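Local coordinates for uncharacterized protein (Enterococcus faecalis, PDB 3D3Y) that is of unknown function but carries a peptidase M16-type inactive domain and is probably a metal-ion-binding relative of the M16 metallopeptidases, at residues V12-I17 / V201-L206; R26-F31 / N89-I94; E69-S74 / S103-E108; E108-L113 / F218-F223. All blocks are in the same frame, centred on the assembly; numbering follows the deposited sequence. Where two conformers were deposited one is given.

Contact 1. Residues V12-I17 / V201-L206; sequences VNLHVI and VDIFVL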
loop_
_atom_site.group_PDB
_atom_site.type_symbol
_atom_site.label_atom_id
_atom_site.label_comp_id
_atom_site.label_asym_id
_atom_site.label_seq_id
_atom_site.Cartn_x
_atom_site.Cartn_y
_atom_site.Cartn_z
ATOM N N VAL A 12 9.478 14.840 -13.793
ATOM C CA VAL A 12 8.417 14.123 -14.506
ATOM C C VAL A 12 9.014 13.220 -15.582
ATOM O O VAL A 12 9.523 13.683 -16.616
ATOM C CB VAL A 12 7.355 15.089 -15.125
ATOM C CG1 VAL A 12 6.225 14.276 -15.810
ATOM C CG2 VAL A 12 6.753 16.008 -14.045
ATOM N N ASN A 13 8.932 11.922 -15.327
ATOM C CA ASN A 13 9.583 10.940 -16.183
ATOM C C ASN A 13 8.632 9.926 -16.744
ATOM O O ASN A 13 7.649 9.553 -16.093
ATOM C CB ASN A 13 10.705 10.265 -15.402
ATOM C CG ASN A 13 11.805 11.234 -15.073
ATOM O OD1 ASN A 13 12.585 11.592 -15.946
ATOM N ND2 ASN A 13 11.833 11.725 -13.828
ATOM N N LEU A 14 8.894 9.516 -17.973
ATOM C CA LEU A 14 8.073 8.536 -18.664
ATOM C C LEU A 14 8.863 7.244 -18.767
ATOM O O LEU A 14 10.076 7.253 -19.067
ATOM C CB LEU A 14 7.677 9.045 -20.062
ATOM C CG LEU A 14 7.003 8.090 -21.077
ATOM C CD1 LEU A 14 5.642 7.545 -20.588
ATOM C CD2 LEU A 14 6.827 8.787 -22.405
ATOM N N HIS A 15 8.184 6.131 -18.530
ATOM C CA HIS A 15 8.819 4.813 -18.588
ATOM C C HIS A 15 7.952 3.910 -19.430
ATOM O O HIS A 15 6.784 3.658 -19.091
ATOM C CB HIS A 15 8.986 4.207 -17.179
ATOM C CG HIS A 15 9.509 5.180 -16.170
ATOM N ND1 HIS A 15 10.853 5.405 -15.983
ATOM C CD2 HIS A 15 8.870 6.003 -15.309
ATOM C CE1 HIS A 15 11.023 6.323 -15.045
ATOM N NE2 HIS A 15 9.834 6.701 -14.617
ATOM N N VAL A 16 8.513 3.434 -20.529
ATOM C CA VAL A 16 7.799 2.586 -21.470
ATOM C C VAL A 16 8.350 1.162 -21.340
ATOM O O VAL A 16 9.562 0.952 -21.461
ATOM C CB VAL A 16 7.980 3.108 -22.917
ATOM C CG1 VAL A 16 7.317 2.161 -23.937
ATOM C CG2 VAL A 16 7.451 4.560 -23.053
ATOM N N ILE A 17 7.455 0.206 -21.064
ATOM C CA ILE A 17 7.803 -1.199 -20.884
ATOM C C ILE A 17 7.150 -2.005 -22.017
ATOM O O ILE A 17 5.967 -2.405 -21.925
ATOM C CB ILE A 17 7.424 -1.771 -19.468
ATOM C CG1 ILE A 17 8.027 -0.937 -18.328
ATOM C CG2 ILE A 17 7.969 -3.215 -19.301
ATOM C CD1 ILE A 17 7.223 0.215 -17.917
ATOM N N VAL A 201 6.563 12.902 -10.494
ATOM C CA VAL A 201 5.553 12.226 -11.304
ATOM C C VAL A 201 6.270 11.196 -12.164
ATOM O O VAL A 201 7.293 11.505 -12.781
ATOM C CB VAL A 201 4.792 13.243 -12.213
ATOM C CG1 VAL A 201 3.725 12.522 -13.063
ATOM C CG2 VAL A 201 4.113 14.312 -11.366
ATOM N N ASP A 202 5.753 9.972 -12.176
ATOM C CA ASP A 202 6.294 8.937 -13.058
ATOM C C ASP A 202 5.137 8.277 -13.798
ATOM O O ASP A 202 4.089 7.975 -13.220
ATOM C CB ASP A 202 7.160 7.924 -12.282
ATOM C CG ASP A 202 8.489 8.511 -11.872
ATOM O OD1 ASP A 202 9.444 8.467 -12.676
ATOM O OD2 ASP A 202 8.574 9.060 -10.750
ATOM N N ILE A 203 5.323 8.108 -15.099
ATOM C CA ILE A 203 4.270 7.608 -15.973
ATOM C C ILE A 203 4.803 6.342 -16.572
ATOM O O ILE A 203 5.953 6.310 -17.083
ATOM C CB ILE A 203 3.943 8.619 -17.089
ATOM C CG1 ILE A 203 3.456 9.924 -16.458
ATOM C CG2 ILE A 203 2.891 8.032 -18.043
ATOM C CD1 ILE A 203 3.241 11.063 -17.457
ATOM N N PHE A 204 4.002 5.291 -16.454
ATOM C CA PHE A 204 4.363 3.976 -16.968
ATOM C C PHE A 204 3.377 3.511 -18.029
ATOM O O PHE A 204 2.150 3.695 -17.897
ATOM C CB PHE A 204 4.395 2.959 -15.827
ATOM C CG PHE A 204 5.539 3.156 -14.890
ATOM C CD1 PHE A 204 6.659 2.345 -14.967
ATOM C CD2 PHE A 204 5.502 4.169 -13.922
ATOM C CE1 PHE A 204 7.731 2.538 -14.109
ATOM C CE2 PHE A 204 6.574 4.355 -13.061
ATOM C CZ PHE A 204 7.675 3.546 -13.148
ATOM N N VAL A 205 3.925 2.904 -19.077
ATOM C CA VAL A 205 3.129 2.306 -20.123
ATOM C C VAL A 205 3.673 0.911 -20.347
ATOM O O VAL A 205 4.841 0.743 -20.716
ATOM C CB VAL A 205 3.193 3.126 -21.454
ATOM C CG1 VAL A 205 2.303 2.468 -22.500
ATOM C CG2 VAL A 205 2.752 4.553 -21.194
ATOM N N LEU A 206 2.821 -0.084 -20.103
ATOM C CA LEU A 206 3.175 -1.485 -20.257
ATOM C C LEU A 206 2.267 -2.105 -21.309
ATOM O O LEU A 206 1.021 -2.166 -21.132
ATOM C CB LEU A 206 3.038 -2.230 -18.917
ATOM C CG LEU A 206 3.071 -3.768 -18.986
ATOM C CD1 LEU A 206 4.495 -4.226 -19.040
ATOM C CD2 LEU A 206 2.393 -4.375 -17.799
HETATM O O HOH W 1 9.804 11.555 -11.546
#
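His15 NE2 donates to Asp202 OD1 over 2.7 Å in an almost straight bond (177° at the hydrogen). The acceptor lies in the plane of the imidazole, and the donor reaches the carboxylate on its anti side. Asp202 OD2 forms a salt bridge with Lys230, so the two oxygens of one carboxylate serve His15 and Lys230. Asn13 ND2 is bonded to Glu228 and to a water at 3.1 Å, which sits 2.8 Å from Val201 O. Five backbone bonds of parallel sheet link the strands, alternating through Asn13, His15 and Ile17 on one side and Val201, Ile203 and Val205 on the other; the shortest, His15 N to Ile203 O and Ile17 N to Val205 O, are both 2.7 Å. His15 CG is anti to the carbonyl carbon (chi1 -45°), which sets the ring beside Phe204 in an offset stack, centroids 4.5 Å apart and planes at 26°, with His15 CD2 over the phenyl face and His15 CB making a CH-pi contact. Ile17 CD1 meets the edge of that phenyl at Phe204 CD1, 3.7 Å away, while Ile17 CG2 packs on Leu206 CD1. On the other face Leu14 CD1 touches Ile203 CG2 at 3.8 Å, and Val12 lies beside Val201. Helix 211-219 covers Leu14, Val16, Ile203 and Val205; helix 368-380 touches His15, Phe204 and Leu206. In the sheet, strands 4-7 and 24-34 flank the pair.

Contact 2. Residues R26-F31 / N89-I94; sequences RLLVRF and NISMNI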
loop_
_atom_site.group_PDB
_atom_site.type_symbol
_atom_site.label_atom_id
_atom_site.label_comp_id
_atom_site.label_asym_id
_atom_site.label_seq_id
_atom_site.Cartn_x
_atom_site.Cartn_y
_atom_site.Cartn_z
ATOM N N ARG A 26 -1.542 -0.988 -20.292
ATOM C CA ARG A 26 -1.809 -0.414 -18.992
ATOM C C ARG A 26 -1.047 0.884 -18.933
ATOM O O ARG A 26 0.103 0.963 -19.408
ATOM C CB ARG A 26 -1.281 -1.319 -17.900
ATOM C CG ARG A 26 -1.701 -2.733 -18.031
ATOM C CD ARG A 26 -2.803 -3.025 -17.074
ATOM N NE ARG A 26 -3.345 -4.360 -17.300
ATOM C CZ ARG A 26 -4.522 -4.753 -16.825
ATOM N NH1 ARG A 26 -5.243 -3.897 -16.088
ATOM N NH2 ARG A 26 -4.972 -5.981 -17.092
ATOM N N LEU A 27 -1.685 1.882 -18.332
ATOM C CA LEU A 27 -1.074 3.169 -18.067
ATOM C C LEU A 27 -1.205 3.488 -16.592
ATOM O O LEU A 27 -2.255 3.221 -15.964
ATOM C CB LEU A 27 -1.764 4.283 -18.861
ATOM C CG LEU A 27 -1.737 4.254 -20.394
ATOM C CD1 LEU A 27 -2.901 3.427 -20.902
ATOM C CD2 LEU A 27 -1.845 5.673 -20.899
ATOM N N LEU A 28 -0.137 4.061 -16.041
ATOM C CA LEU A 28 -0.106 4.476 -14.638
ATOM C C LEU A 28 0.556 5.820 -14.572
ATOM O O LEU A 28 1.683 5.985 -15.065
ATOM C CB LEU A 28 0.640 3.454 -13.784
ATOM C CG LEU A 28 0.999 3.848 -12.338
ATOM C CD1 LEU A 28 -0.266 3.997 -11.429
ATOM C CD2 LEU A 28 1.989 2.804 -11.812
ATOM N N VAL A 29 -0.154 6.792 -13.999
ATOM C CA VAL A 29 0.460 8.056 -13.639
ATOM C C VAL A 29 0.547 8.106 -12.109
ATOM O O VAL A 29 -0.502 8.083 -11.412
ATOM C CB VAL A 29 -0.333 9.242 -14.160
ATOM C CG1 VAL A 29 0.450 10.553 -13.921
ATOM C CG2 VAL A 29 -0.649 9.053 -15.660
ATOM N N ARG A 30 1.779 8.130 -11.592
ATOM C CA ARG A 30 1.962 8.077 -10.142
ATOM C C ARG A 30 2.600 9.362 -9.602
ATOM O O ARG A 30 3.741 9.721 -9.977
ATOM C CB ARG A 30 2.712 6.806 -9.714
ATOM C CG ARG A 30 2.959 6.718 -8.189
ATOM C CD ARG A 30 3.301 5.288 -7.701
ATOM N NE ARG A 30 2.156 4.383 -7.775
ATOM C CZ ARG A 30 2.247 3.054 -7.876
ATOM N NH1 ARG A 30 3.440 2.442 -7.920
ATOM N NH2 ARG A 30 1.129 2.329 -7.915
ATOM N N PHE A 31 1.827 10.093 -8.799
ATOM C CA PHE A 31 2.334 11.285 -8.096
ATOM C C PHE A 31 2.895 10.871 -6.732
ATOM O O PHE A 31 2.240 10.192 -5.953
ATOM C CB PHE A 31 1.240 12.331 -7.883
ATOM C CG PHE A 31 0.661 12.898 -9.159
ATOM C CD1 PHE A 31 0.938 14.221 -9.531
ATOM C CD2 PHE A 31 -0.163 12.120 -9.973
ATOM C CE1 PHE A 31 0.414 14.758 -10.705
ATOM C CE2 PHE A 31 -0.712 12.650 -11.126
ATOM C CZ PHE A 31 -0.409 13.989 -11.486
ATOM N N ASN A 89 -2.410 7.573 -7.462
ATOM C CA ASN A 89 -2.237 6.643 -8.586
ATOM C C ASN A 89 -3.388 6.698 -9.576
ATOM O O ASN A 89 -4.510 6.328 -9.233
ATOM C CB ASN A 89 -2.200 5.209 -8.033
ATOM C CG ASN A 89 -1.220 5.036 -6.881
ATOM O OD1 ASN A 89 -0.049 5.352 -7.021
ATOM N ND2 ASN A 89 -1.699 4.515 -5.744
ATOM N N ILE A 90 -3.113 7.118 -10.804
ATOM C CA ILE A 90 -4.162 7.154 -11.832
ATOM C C ILE A 90 -3.841 6.025 -12.781
ATOM O O ILE A 90 -2.738 5.956 -13.339
ATOM C CB ILE A 90 -4.151 8.484 -12.603
ATOM C CG1 ILE A 90 -4.399 9.661 -11.641
ATOM C CG2 ILE A 90 -5.179 8.479 -13.753
ATOM C CD1 ILE A 90 -4.107 11.033 -12.308
ATOM N N SER A 91 -4.807 5.124 -12.937
ATOM C CA SER A 91 -4.602 3.906 -13.724
ATOM C C SER A 91 -5.605 3.858 -14.863
ATOM O O SER A 91 -6.768 4.267 -14.684
ATOM C CB SER A 91 -4.846 2.687 -12.819
ATOM O OG SER A 91 -3.886 2.663 -11.755
HETATM N N MSE A 92 -5.165 3.299 -15.999
HETATM C CA MSE A 92 -6.020 3.025 -17.139
HETATM C C MSE A 92 -5.591 1.728 -17.794
HETATM O O MSE A 92 -4.389 1.396 -17.832
HETATM C CB MSE A 92 -5.903 4.110 -18.199
HETATM C CG MSE A 92 -6.673 5.347 -17.951
HETATM SE SE MSE A 92 -6.594 6.524 -19.513
HETATM C CE MSE A 92 -8.042 5.919 -20.586
ATOM N N ASN A 93 -6.576 1.015 -18.329
ATOM C CA ASN A 93 -6.374 -0.190 -19.157
ATOM C C ASN A 93 -7.158 0.073 -20.458
ATOM O O ASN A 93 -8.338 0.468 -20.421
ATOM C CB ASN A 93 -6.898 -1.428 -18.410
ATOM C CG ASN A 93 -6.430 -2.773 -19.022
ATOM O OD1 ASN A 93 -7.166 -3.783 -18.961
ATOM N ND2 ASN A 93 -5.217 -2.808 -19.568
ATOM N N ILE A 94 -6.488 -0.074 -21.592
ATOM C CA ILE A 94 -7.085 0.128 -22.916
ATOM C C ILE A 94 -6.721 -1.019 -23.838
ATOM O O ILE A 94 -5.649 -1.640 -23.695
ATOM C CB ILE A 94 -6.588 1.449 -23.553
ATOM C CG1 ILE A 94 -5.063 1.402 -23.754
ATOM C CG2 ILE A 94 -6.950 2.608 -22.649
ATOM C CD1 ILE A 94 -4.471 2.686 -24.271
#
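Arg26 lays its guanidinium flat against the side-chain amide of Asn93, the two planes only 6° apart. Asn93 ND2 stands 3.2 Å above the guanidinium plane, toward the rim. Arg26 NE and Asn93 ND2 are both donors, so this is stacking and not a bond; the amide nitrogen is instead bonded to Thr24 OG1. A bend at chi2 (-102°) swings Arg26 CD toward the neighbouring strand. At the far end of the same face, Arg30 and Asn89 run side by side with their planes steeply inclined, at 75°. Arg30 NE donates to Asn89 OD1 from above the amide plane; the 2.5 Å separation is short enough to be doubtful in detail. Leu28 CD2 sits 3.9 Å over the centre of this guanidinium, which also pairs with Glu373 and makes a cation-pi contact with Tyr376. The strands are neighbouring, antiparallel members of the six-stranded mixed sheet. Leu27-Met92 and Val29-Ile90 are the hydrogen-bonded pairs, two backbone bonds each, and Arg26-Asn93, Leu28-Ser91 and Arg30-Asn89 the non-hydrogen-bonded ones. The opposite face is apolar. Leu27 CD1 meets Ile94 CD1 at 3.8 Å, the two side chains crossing at about a right angle, and Phe31 CE2 touches Ile90 CD1 at 3.9 Å. Helix 105-118 packs over this face: Leu113 reaches Leu27 and the selenomethionine Met92, while Ile117 lies on Ile90.

Contact 3. Residues E69-S74 / S103-E108; sequences ELYGAS and SQVLAE
Tyr71 drives its hydroxyl into the first turn of helix 105-118, where Tyr71 OH donates to Glu108 OE1 over a very short 2.5 Å. Glu108 OE1 lies at the ring edge, in its plane, and the carboxylate is turned 82° against the ring. Gln104 N, at the N-cap position, bonds the same Glu108 OE1 at 2.9 Å, so two donors grip one oxygen, which would be expected to favour the charged carboxylate. Packing is close around the phenol: Val105 CG2 lies 3.6 Å from Tyr71 CD2 and Ser103 CB 3.3 Å from Tyr71 OH. At the base of Glu108 the Leu70 side chain runs past in the opposite direction, Leu70 CD2 3.4 Å from Glu108 CB. Glu69 O stands over the centre of one face of the Tyr71 ring. The outer side is looser. Glu69 is exposed and turns to Arg66, its OE1 6.6 Å from Glu108 OE2, and Gln104 is exposed too. Asp97 OD1 accepts from Val105 N and Ser103 OG at the start of the helix. The contact thus joins the loop between helix 60-69 and strand 74-82 to the N-terminal end of helix 105-118, with Val105 resting on Ile94 of strand 85-95 and Leu106 and Ala107 facing Leu217 of helix 211-219.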
loop_
_atom_site.group_PDB
_atom_site.type_symbol
_atom_site.label_atom_id
_atom_site.label_comp_id
_atom_site.label_asym_id
_atom_site.label_seq_id
_atom_site.Cartn_x
_atom_site.Cartn_y
_atom_site.Cartn_z
ATOM N N GLU A 69 -16.344 5.381 -25.532
ATOM C CA GLU A 69 -15.777 5.853 -26.790
ATOM C C GLU A 69 -14.361 5.364 -26.933
ATOM O O GLU A 69 -13.909 5.082 -28.069
ATOM C CB GLU A 69 -15.728 7.387 -26.858
ATOM C CG GLU A 69 -16.987 8.083 -27.304
ATOM C CD GLU A 69 -16.865 9.609 -27.168
ATOM O OE1 GLU A 69 -15.731 10.170 -27.195
ATOM O OE2 GLU A 69 -17.927 10.241 -26.997
ATOM N N LEU A 70 -13.655 5.279 -25.790
ATOM C CA LEU A 70 -12.281 4.801 -25.776
ATOM C C LEU A 70 -12.222 3.272 -25.793
ATOM O O LEU A 70 -11.347 2.650 -25.163
ATOM C CB LEU A 70 -11.515 5.359 -24.569
ATOM C CG LEU A 70 -11.343 6.892 -24.548
ATOM C CD1 LEU A 70 -10.989 7.397 -23.132
ATOM C CD2 LEU A 70 -10.279 7.368 -25.595
ATOM N N TYR A 71 -13.149 2.660 -26.522
ATOM C CA TYR A 71 -13.115 1.210 -26.763
ATOM C C TYR A 71 -13.305 0.422 -25.437
ATOM O O TYR A 71 -12.763 -0.676 -25.258
ATOM C CB TYR A 71 -11.835 0.844 -27.569
ATOM C CG TYR A 71 -11.443 1.923 -28.615
ATOM C CD1 TYR A 71 -12.078 1.998 -29.871
ATOM C CD2 TYR A 71 -10.445 2.864 -28.338
ATOM C CE1 TYR A 71 -11.734 3.009 -30.829
ATOM C CE2 TYR A 71 -10.093 3.876 -29.275
ATOM C CZ TYR A 71 -10.743 3.943 -30.516
ATOM O OH TYR A 71 -10.382 4.942 -31.430
ATOM N N GLY A 72 -14.091 0.986 -24.513
ATOM C CA GLY A 72 -14.428 0.303 -23.253
ATOM C C GLY A 72 -13.241 0.239 -22.287
ATOM O O GLY A 72 -12.946 -0.822 -21.734
ATOM N N ALA A 73 -12.562 1.380 -22.095
ATOM C CA ALA A 73 -11.399 1.519 -21.218
ATOM C C ALA A 73 -11.784 1.394 -19.752
ATOM O O ALA A 73 -12.881 1.776 -19.386
ATOM C CB ALA A 73 -10.738 2.895 -21.458
ATOM N N SER A 74 -10.885 0.861 -18.918
ATOM C CA SER A 74 -11.035 0.914 -17.474
ATOM C C SER A 74 -10.196 2.092 -16.992
ATOM O O SER A 74 -9.080 2.354 -17.520
ATOM C CB SER A 74 -10.498 -0.348 -16.811
ATOM O OG SER A 74 -11.349 -1.441 -17.113
ATOM N N SER A 103 -8.700 3.237 -35.108
ATOM C CA SER A 103 -8.416 3.714 -33.764
ATOM C C SER A 103 -7.048 4.374 -33.683
ATOM O O SER A 103 -6.154 4.122 -34.506
ATOM C CB SER A 103 -8.481 2.542 -32.769
ATOM O OG SER A 103 -7.419 1.618 -32.998
ATOM N N GLN A 104 -6.911 5.246 -32.698
ATOM C CA GLN A 104 -5.623 5.820 -32.331
ATOM C C GLN A 104 -5.565 5.778 -30.813
ATOM O O GLN A 104 -5.422 6.808 -30.161
ATOM C CB GLN A 104 -5.494 7.257 -32.824
ATOM C CG GLN A 104 -5.140 7.391 -34.284
ATOM C CD GLN A 104 -3.905 6.598 -34.661
ATOM O OE1 GLN A 104 -2.965 6.467 -33.867
ATOM N NE2 GLN A 104 -3.902 6.053 -35.873
ATOM N N VAL A 105 -5.677 4.568 -30.267
ATOM C CA VAL A 105 -6.014 4.399 -28.859
ATOM C C VAL A 105 -5.049 5.103 -27.896
ATOM O O VAL A 105 -5.471 5.660 -26.887
ATOM C CB VAL A 105 -6.200 2.901 -28.470
ATOM C CG1 VAL A 105 -4.836 2.206 -28.322
ATOM C CG2 VAL A 105 -7.017 2.792 -27.163
ATOM N N LEU A 106 -3.757 5.095 -28.212
ATOM C CA LEU A 106 -2.775 5.688 -27.335
ATOM C C LEU A 106 -2.951 7.193 -27.288
ATOM O O LEU A 106 -3.017 7.773 -26.198
ATOM C CB LEU A 106 -1.359 5.309 -27.764
ATOM C CG LEU A 106 -0.979 3.845 -27.522
ATOM C CD1 LEU A 106 0.331 3.526 -28.235
ATOM C CD2 LEU A 106 -0.901 3.551 -26.034
ATOM N N ALA A 107 -3.084 7.808 -28.463
ATOM C CA ALA A 107 -3.348 9.248 -28.540
ATOM C C ALA A 107 -4.633 9.634 -27.813
ATOM O O ALA A 107 -4.678 10.641 -27.100
ATOM C CB ALA A 107 -3.368 9.735 -29.988
ATOM N N GLU A 108 -5.659 8.810 -27.978
ATOM C CA GLU A 108 -6.956 9.073 -27.375
ATOM C C GLU A 108 -6.909 8.903 -25.843
ATOM O O GLU A 108 -7.464 9.730 -25.092
ATOM C CB GLU A 108 -8.019 8.209 -28.047
ATOM C CG GLU A 108 -8.228 8.608 -29.536
ATOM C CD GLU A 108 -9.154 7.676 -30.295
ATOM O OE1 GLU A 108 -8.666 6.649 -30.854
ATOM O OE2 GLU A 108 -10.350 8.000 -30.367
#

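Contact 4. Residues E108-L113 / F218-F223; sequences EAVDFL and FKQLPF
Val110 and Phe218 meet in the hydrophobic layer between helix 105-118 and the end of helix 211-219, helices packed on one face of the six-stranded mixed sheet in an alpha+beta arrangement, as in M16-type domains. No hydrogen bond crosses between the segments; the contact is made by the forked side chain of Val110, whose two methyls serve two partners. Val110 CG2 forms a CH-pi contact with Phe218: it stands 3.6 Å above the ring plane, 21° off the normal through the centroid, and leans toward Phe218 CE1 and CZ at the rim. Val110 CG1, anti to the backbone N (chi1 175°), points instead at Leu221. One turn further along the helix, Leu113 CD1 approaches Phe218 CE2 obliquely at 4.1 Å, so the phenyl is met by residues of two successive turns. The same ring also packs on Ile203 and Val205 of strand 200-207, which places it between helix and sheet. Gln220 is more peripheral, and its approach to Val110 is doubtful because two conformers were deposited. Leu221 N is bonded to Phe218 O at 3.0 Å, and Pro222 is the centre of an inverse gamma turn, closed by Phe223 N to Leu221 O. Leu221 also touches Lys114 and Phe118, and the ring of Phe223 lies edge-to-face with Phe118. The tightest point is Leu221 CD1, which lies 3.4 Å from Val110 CG1, closer than usual van der Waals contact, and 4.0 Å from Val110 O.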
loop_
_atom_site.group_PDB
_atom_site.type_symbol
_atom_site.label_atom_id
_atom_site.label_comp_id
_atom_site.label_asym_id
_atom_site.label_seq_id
_atom_site.Cartn_x
_atom_site.Cartn_y
_atom_site.Cartn_z
ATOM N N GLU A 108 -5.659 8.810 -27.978
ATOM C CA GLU A 108 -6.956 9.073 -27.375
ATOM C C GLU A 108 -6.909 8.903 -25.843
ATOM O O GLU A 108 -7.464 9.730 -25.092
ATOM C CB GLU A 108 -8.019 8.209 -28.047
ATOM C CG GLU A 108 -8.228 8.608 -29.536
ATOM C CD GLU A 108 -9.154 7.676 -30.295
ATOM O OE1 GLU A 108 -8.666 6.649 -30.854
ATOM O OE2 GLU A 108 -10.350 8.000 -30.367
ATOM N N ALA A 109 -6.187 7.890 -25.370
ATOM C CA ALA A 109 -6.027 7.728 -23.912
ATOM C C ALA A 109 -5.235 8.868 -23.281
ATOM O O ALA A 109 -5.610 9.356 -22.219
ATOM C CB ALA A 109 -5.418 6.325 -23.545
ATOM N N VAL A 110 -4.139 9.294 -23.907
ATOM C CA VAL A 110 -3.357 10.415 -23.357
ATOM C C VAL A 110 -4.190 11.688 -23.315
ATOM O O VAL A 110 -4.106 12.447 -22.374
ATOM C CB VAL A 110 -2.051 10.659 -24.131
ATOM C CG1 VAL A 110 -1.319 11.904 -23.632
ATOM C CG2 VAL A 110 -1.136 9.446 -24.021
ATOM N N ASP A 111 -5.000 11.926 -24.334
ATOM C CA ASP A 111 -5.909 13.067 -24.300
ATOM C C ASP A 111 -6.847 12.953 -23.097
ATOM O O ASP A 111 -7.108 13.934 -22.410
ATOM C CB ASP A 111 -6.706 13.186 -25.615
ATOM C CG ASP A 111 -7.693 14.366 -25.606
ATOM O OD1 ASP A 111 -7.230 15.514 -25.746
ATOM O OD2 ASP A 111 -8.925 14.151 -25.481
ATOM N N PHE A 112 -7.351 11.752 -22.835
ATOM C CA PHE A 112 -8.260 11.570 -21.687
ATOM C C PHE A 112 -7.557 11.844 -20.361
ATOM O O PHE A 112 -8.100 12.539 -19.478
ATOM C CB PHE A 112 -8.833 10.156 -21.666
ATOM C CG PHE A 112 -9.802 9.923 -20.540
ATOM C CD1 PHE A 112 -11.084 10.456 -20.601
ATOM C CD2 PHE A 112 -9.426 9.178 -19.430
ATOM C CE1 PHE A 112 -12.004 10.231 -19.549
ATOM C CE2 PHE A 112 -10.338 8.926 -18.381
ATOM C CZ PHE A 112 -11.626 9.460 -18.444
ATOM N N LEU A 113 -6.353 11.306 -20.211
ATOM C CA LEU A 113 -5.511 11.667 -19.076
ATOM C C LEU A 113 -5.293 13.177 -18.952
ATOM O O LEU A 113 -5.312 13.735 -17.840
ATOM C CB LEU A 113 -4.171 10.936 -19.113
ATOM C CG LEU A 113 -4.203 9.404 -19.023
ATOM C CD1 LEU A 113 -2.824 8.909 -19.342
ATOM C CD2 LEU A 113 -4.674 8.978 -17.622
ATOM N N PHE A 218 2.961 12.113 -24.779
ATOM C CA PHE A 218 3.078 12.525 -23.389
ATOM C C PHE A 218 3.664 13.917 -23.208
ATOM O O PHE A 218 3.387 14.596 -22.214
ATOM C CB PHE A 218 3.778 11.452 -22.540
ATOM C CG PHE A 218 2.840 10.406 -22.060
ATOM C CD1 PHE A 218 2.800 9.161 -22.669
ATOM C CD2 PHE A 218 1.942 10.684 -21.033
ATOM C CE1 PHE A 218 1.875 8.187 -22.224
ATOM C CE2 PHE A 218 1.024 9.733 -20.594
ATOM C CZ PHE A 218 0.994 8.487 -21.180
ATOM N N LYS A 219 4.431 14.363 -24.190
ATOM C CA LYS A 219 4.961 15.712 -24.151
ATOM C C LYS A 219 3.839 16.754 -24.182
ATOM O O LYS A 219 4.073 17.892 -23.799
ATOM C CB LYS A 219 5.987 15.946 -25.273
ATOM C CG LYS A 219 7.329 15.183 -25.083
ATOM C CD LYS A 219 8.373 15.954 -24.274
ATOM C CE LYS A 219 8.805 17.217 -24.994
ATOM N NZ LYS A 219 10.214 17.657 -24.661
ATOM N N GLN A 220 2.634 16.360 -24.611
ATOM C CA GLN A 220 1.439 17.224 -24.657
ATOM C C GLN A 220 0.894 17.541 -23.271
ATOM O O GLN A 220 0.031 18.398 -23.117
ATOM C CB GLN A 220 0.297 16.561 -25.453
ATOM C CG GLN A 220 0.544 16.361 -26.961
ATOM C CD GLN A 220 -0.399 15.341 -27.616
ATOM O OE1 GLN A 220 -1.138 14.602 -26.942
ATOM N NE2 GLN A 220 -0.355 15.285 -28.946
ATOM N N LEU A 221 1.335 16.800 -22.260
ATOM C CA LEU A 221 0.832 17.052 -20.892
ATOM C C LEU A 221 1.618 18.212 -20.269
ATOM O O LEU A 221 2.829 18.102 -20.051
ATOM C CB LEU A 221 0.898 15.771 -20.045
ATOM C CG LEU A 221 -0.303 14.813 -20.161
ATOM C CD1 LEU A 221 -0.717 14.523 -21.596
ATOM C CD2 LEU A 221 -0.054 13.501 -19.371
ATOM N N PRO A 222 0.943 19.360 -20.018
ATOM C CA PRO A 222 1.771 20.536 -19.714
ATOM C C PRO A 222 2.292 20.623 -18.267
ATOM O O PRO A 222 2.015 21.611 -17.583
ATOM C CB PRO A 222 0.828 21.718 -20.044
ATOM C CG PRO A 222 -0.564 21.170 -19.753
ATOM C CD PRO A 222 -0.506 19.673 -20.027
ATOM N N PHE A 223 3.071 19.624 -17.836
ATOM C CA PHE A 223 3.710 19.631 -16.504
ATOM C C PHE A 223 4.778 20.676 -16.464
ATOM O O PHE A 223 5.569 20.804 -17.399
ATOM C CB PHE A 223 4.373 18.285 -16.176
ATOM C CG PHE A 223 3.387 17.170 -15.888
ATOM C CD1 PHE A 223 2.688 17.135 -14.694
ATOM C CD2 PHE A 223 3.170 16.181 -16.821
ATOM C CE1 PHE A 223 1.770 16.107 -14.435
ATOM C CE2 PHE A 223 2.269 15.173 -16.597
ATOM C CZ PHE A 223 1.569 15.114 -15.394
#

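Overall arrangement
From the N terminus, segment 12-17 is separated by 183 residues from its parallel partner 201-206, so contact 1 closes a long loop that holds contacts 2 and 3 entirely. Contact 2 pairs strand 24-34 with 85-95, and its loop crosses that of contact 3, which joins the loop after helix 60-69 to the start of helix 105-118. Contact 4 opens after contact 2 has closed, follows contact 3 through the shared Glu108, and crosses contact 1. Contacts 1 and 2 are bridged within one sheet by Phe204 N to Leu28 O; contact 4 joins two helices on one face of the sheet that contacts 1 and 2 build.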